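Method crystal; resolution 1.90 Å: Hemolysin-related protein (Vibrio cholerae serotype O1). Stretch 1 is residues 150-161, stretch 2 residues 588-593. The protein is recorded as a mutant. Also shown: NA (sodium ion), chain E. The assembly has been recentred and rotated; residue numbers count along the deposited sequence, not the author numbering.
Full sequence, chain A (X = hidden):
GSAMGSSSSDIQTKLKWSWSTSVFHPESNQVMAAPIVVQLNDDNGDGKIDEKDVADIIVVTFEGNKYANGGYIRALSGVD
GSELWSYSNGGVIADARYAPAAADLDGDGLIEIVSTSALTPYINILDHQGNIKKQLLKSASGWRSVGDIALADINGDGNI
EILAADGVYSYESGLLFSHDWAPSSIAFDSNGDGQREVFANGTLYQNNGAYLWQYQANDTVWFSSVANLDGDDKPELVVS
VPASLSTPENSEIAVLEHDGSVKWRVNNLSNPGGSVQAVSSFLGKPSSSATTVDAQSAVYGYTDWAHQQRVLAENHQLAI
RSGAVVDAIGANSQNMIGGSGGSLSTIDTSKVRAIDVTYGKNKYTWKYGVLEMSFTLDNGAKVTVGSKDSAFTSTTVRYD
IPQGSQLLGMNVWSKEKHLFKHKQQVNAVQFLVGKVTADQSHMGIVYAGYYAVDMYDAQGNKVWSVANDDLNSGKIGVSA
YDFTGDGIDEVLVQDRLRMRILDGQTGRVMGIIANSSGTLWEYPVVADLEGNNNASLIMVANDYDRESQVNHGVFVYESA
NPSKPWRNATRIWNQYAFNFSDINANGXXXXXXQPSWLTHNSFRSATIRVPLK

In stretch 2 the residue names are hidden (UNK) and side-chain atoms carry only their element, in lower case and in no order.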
# COMPACT_ATOMS: atom_id res chain seq x y z
N ALA A 150 13.88 -2.30 -7.05
CA ALA A 150 13.17 -2.32 -5.78
C ALA A 150 14.03 -3.07 -4.75
O ALA A 150 14.81 -3.95 -5.11
CB ALA A 150 11.80 -2.98 -5.90
N LEU A 151 13.87 -2.69 -3.49
CA LEU A 151 14.69 -3.22 -2.40
C LEU A 151 13.79 -3.85 -1.35
O LEU A 151 12.90 -3.18 -0.81
CB LEU A 151 15.52 -2.10 -1.77
CG LEU A 151 16.34 -1.27 -2.76
CD1 LEU A 151 16.96 -0.08 -2.05
CD2 LEU A 151 17.41 -2.12 -3.42
N ALA A 152 14.05 -5.11 -1.03
CA ALA A 152 13.25 -5.81 -0.02
C ALA A 152 14.00 -7.02 0.49
O ALA A 152 14.85 -7.58 -0.21
CB ALA A 152 11.89 -6.25 -0.59
N ASP A 153 13.69 -7.41 1.72
CA ASP A 153 14.13 -8.70 2.26
C ASP A 153 13.04 -9.70 1.89
O ASP A 153 12.01 -9.78 2.56
CB ASP A 153 14.35 -8.64 3.76
CG ASP A 153 14.81 -9.97 4.35
OD1 ASP A 153 14.88 -10.99 3.62
OD2 ASP A 153 15.13 -10.00 5.56
N ILE A 154 13.27 -10.48 0.83
CA ILE A 154 12.20 -11.29 0.25
C ILE A 154 12.14 -12.69 0.84
O ILE A 154 11.13 -13.38 0.62
CB ILE A 154 12.33 -11.38 -1.28
CG1 ILE A 154 13.65 -12.07 -1.68
CG2 ILE A 154 12.22 -9.98 -1.89
CD1 ILE A 154 13.85 -12.19 -3.18
N ASN A 155 13.16 -13.12 1.58
CA ASN A 155 13.16 -14.43 2.21
C ASN A 155 13.27 -14.37 3.72
O ASN A 155 13.27 -15.43 4.37
CB ASN A 155 14.30 -15.31 1.66
CG ASN A 155 15.68 -14.68 1.84
OD1 ASN A 155 15.84 -13.65 2.50
ND2 ASN A 155 16.68 -15.32 1.27
N GLY A 156 13.37 -13.18 4.31
CA GLY A 156 13.36 -13.05 5.75
C GLY A 156 14.63 -13.46 6.45
O GLY A 156 14.59 -13.76 7.64
N ASP A 157 15.77 -13.49 5.75
CA ASP A 157 17.02 -13.90 6.38
C ASP A 157 17.83 -12.72 6.91
O ASP A 157 18.97 -12.92 7.33
CB ASP A 157 17.86 -14.71 5.39
CG ASP A 157 18.38 -13.88 4.23
OD1 ASP A 157 18.15 -12.65 4.20
OD2 ASP A 157 19.02 -14.46 3.33
N GLY A 158 17.27 -11.52 6.92
CA GLY A 158 17.96 -10.35 7.43
C GLY A 158 18.79 -9.60 6.41
O GLY A 158 19.17 -8.45 6.68
N ASN A 159 19.10 -10.21 5.27
CA ASN A 159 19.82 -9.55 4.19
C ASN A 159 18.84 -9.00 3.16
O ASN A 159 17.74 -9.54 2.98
CB ASN A 159 20.79 -10.52 3.52
CG ASN A 159 21.74 -11.15 4.51
OD1 ASN A 159 22.41 -10.46 5.27
ND2 ASN A 159 21.80 -12.48 4.51
N ILE A 160 19.24 -7.93 2.48
CA ILE A 160 18.36 -7.20 1.57
C ILE A 160 18.61 -7.66 0.15
O ILE A 160 19.77 -7.73 -0.30
CB ILE A 160 18.55 -5.68 1.69
CG1 ILE A 160 18.43 -5.22 3.15
CG2 ILE A 160 17.54 -4.94 0.81
CD1 ILE A 160 17.16 -5.68 3.84
N GLU A 161 17.54 -7.95 -0.57
CA GLU A 161 17.60 -8.33 -1.97
C GLU A 161 17.28 -7.13 -2.86
O GLU A 161 16.56 -6.20 -2.47
CB GLU A 161 16.65 -9.48 -2.27
CG GLU A 161 17.16 -10.84 -1.77
CD GLU A 161 17.10 -10.98 -0.25
OE1 GLU A 161 16.03 -10.71 0.34
OE2 GLU A 161 18.14 -11.35 0.35
N UNK A 588 16.18 2.01 7.16
CA UNK A 588 16.36 0.57 7.25
C UNK A 588 15.16 -0.15 6.64
O UNK A 588 14.06 0.41 6.51
c UNK A 588 16.56 0.13 8.71
o UNK A 588 15.43 0.52 9.50
c UNK A 588 17.82 0.76 9.29
N UNK A 589 15.38 -1.38 6.23
CA UNK A 589 14.37 -2.19 5.55
C UNK A 589 13.91 -3.28 6.51
O UNK A 589 14.76 -4.01 7.05
c UNK A 589 15.30 -2.08 1.80
c UNK A 589 14.90 -2.79 4.24
c UNK A 589 15.08 -1.65 3.22
c UNK A 589 13.96 -3.89 3.72
N UNK A 590 12.61 -3.45 6.75
CA UNK A 590 12.18 -4.49 7.70
C UNK A 590 12.44 -5.89 7.17
O UNK A 590 12.40 -6.15 5.97
c UNK A 590 10.67 -4.23 7.85
c UNK A 590 11.47 -2.71 6.19
c UNK A 590 10.41 -2.90 7.22
N UNK A 591 12.69 -6.81 8.11
CA UNK A 591 12.95 -8.20 7.74
C UNK A 591 11.66 -8.93 7.39
O UNK A 591 11.63 -9.71 6.43
c UNK A 591 13.91 -10.38 8.55
o UNK A 591 14.92 -8.28 9.15
c UNK A 591 13.67 -8.92 8.89
N UNK A 592 10.58 -8.71 8.16
CA UNK A 592 9.27 -9.32 7.90
C UNK A 592 8.21 -8.24 8.12
O UNK A 592 7.55 -8.18 9.16
c UNK A 592 9.02 -10.54 8.80
n UNK A 592 10.95 -11.85 9.42
c UNK A 592 9.99 -11.67 8.53
o UNK A 592 9.86 -12.39 7.53
N UNK A 593 8.03 -7.39 7.12
CA UNK A 593 7.05 -6.32 7.21
C UNK A 593 5.64 -6.88 7.08
O UNK A 593 5.38 -7.79 6.28
c UNK A 593 7.30 -5.27 6.13
NA NA E . 16.86 -11.55 2.40
O HOH W 1 11.46 -6.16 3.20
O HOH W 2 10.73 -11.18 4.47
O HOH W 3 9.77 -8.42 4.11

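Position 588 carries three side-chain atoms: a first carbon that bears one oxygen and one carbon. None of them touches stretch 1, and the CA-to-CB bond points away from it. A first carbon bearing one oxygen and one carbon is the threonine side chain, so this is Thr588. Its OG1 is hydrogen-bonded to a residue just outside the stretch.

Position 589 has four side-chain carbons and no heteroatom. The chain forks at the first carbon, and one arm is two carbons long. The end of the longer arm meets CB of Leu151, and the one-carbon arm meets CD1 of Ile160. That is isoleucine, Ile589, with chi1 m and chi2 t. Its CA-to-CB bond points toward stretch 1. CD1 lies 3.6 Å from CB of Leu151, and CG2 lies 3.7 Å from CD1 of Ile160. CG2 is also 4.3 Å from CA of Ala152. The residue is buried, and stretch 1 covers more of it than of any other residue here.

Position 590 has three carbons that close a ring onto the backbone N. The CA-to-CB bond points away from stretch 1, and the ring makes no contact with it. Only proline closes such a ring, so it is Pro590. Its backbone makes the contact instead: O is 3.9 Å from CB of Asp153, and water 1 links it to the loop.

Position 591 again shows one carbon bearing an oxygen and a carbon. The terminal carbon is 3.3 Å from OD2 of Asp153. This is Thr591, chi1 m. Its CG2 also lies 3.6 Å from O of Gly156 and 3.9 Å from N of Gly158, so the methyl packs against the polar loop.

Position 592 has two carbons, the second carrying one oxygen and one nitrogen. The oxygen lies 4.0 Å from CA of Gly156. This carboxamide on a short stem is asparagine, Asn592. The residue is exposed and poorly ordered.

Position 593 has a single side-chain carbon, out of reach of stretch 1. It is Ala593, also poorly ordered.

No direct hydrogen bond crosses between the stretches. Ile589 packs on Leu151 and Ile160, while the methyl of Thr591 rests against polar atoms of the loop; water bridges join the two stretches as well. Water 1 accepts from N of Asp153 (3.0 Å) and lies 2.9 Å from O of Pro590. Water 2 lies 2.7 Å from O of Asp153 and 2.6 Å from O of Thr591. The loop binds sodium: OD1 of Asp153 is 2.4 Å from NA, and Asn155, Asp157, Asn159 and Glu161 also bind it. Asp153 OD2 accepts from N of Gly158 at 3.0 Å, and both atoms border CG2 of Thr591.

Stretch 2, residues 588-593: TIPTNA
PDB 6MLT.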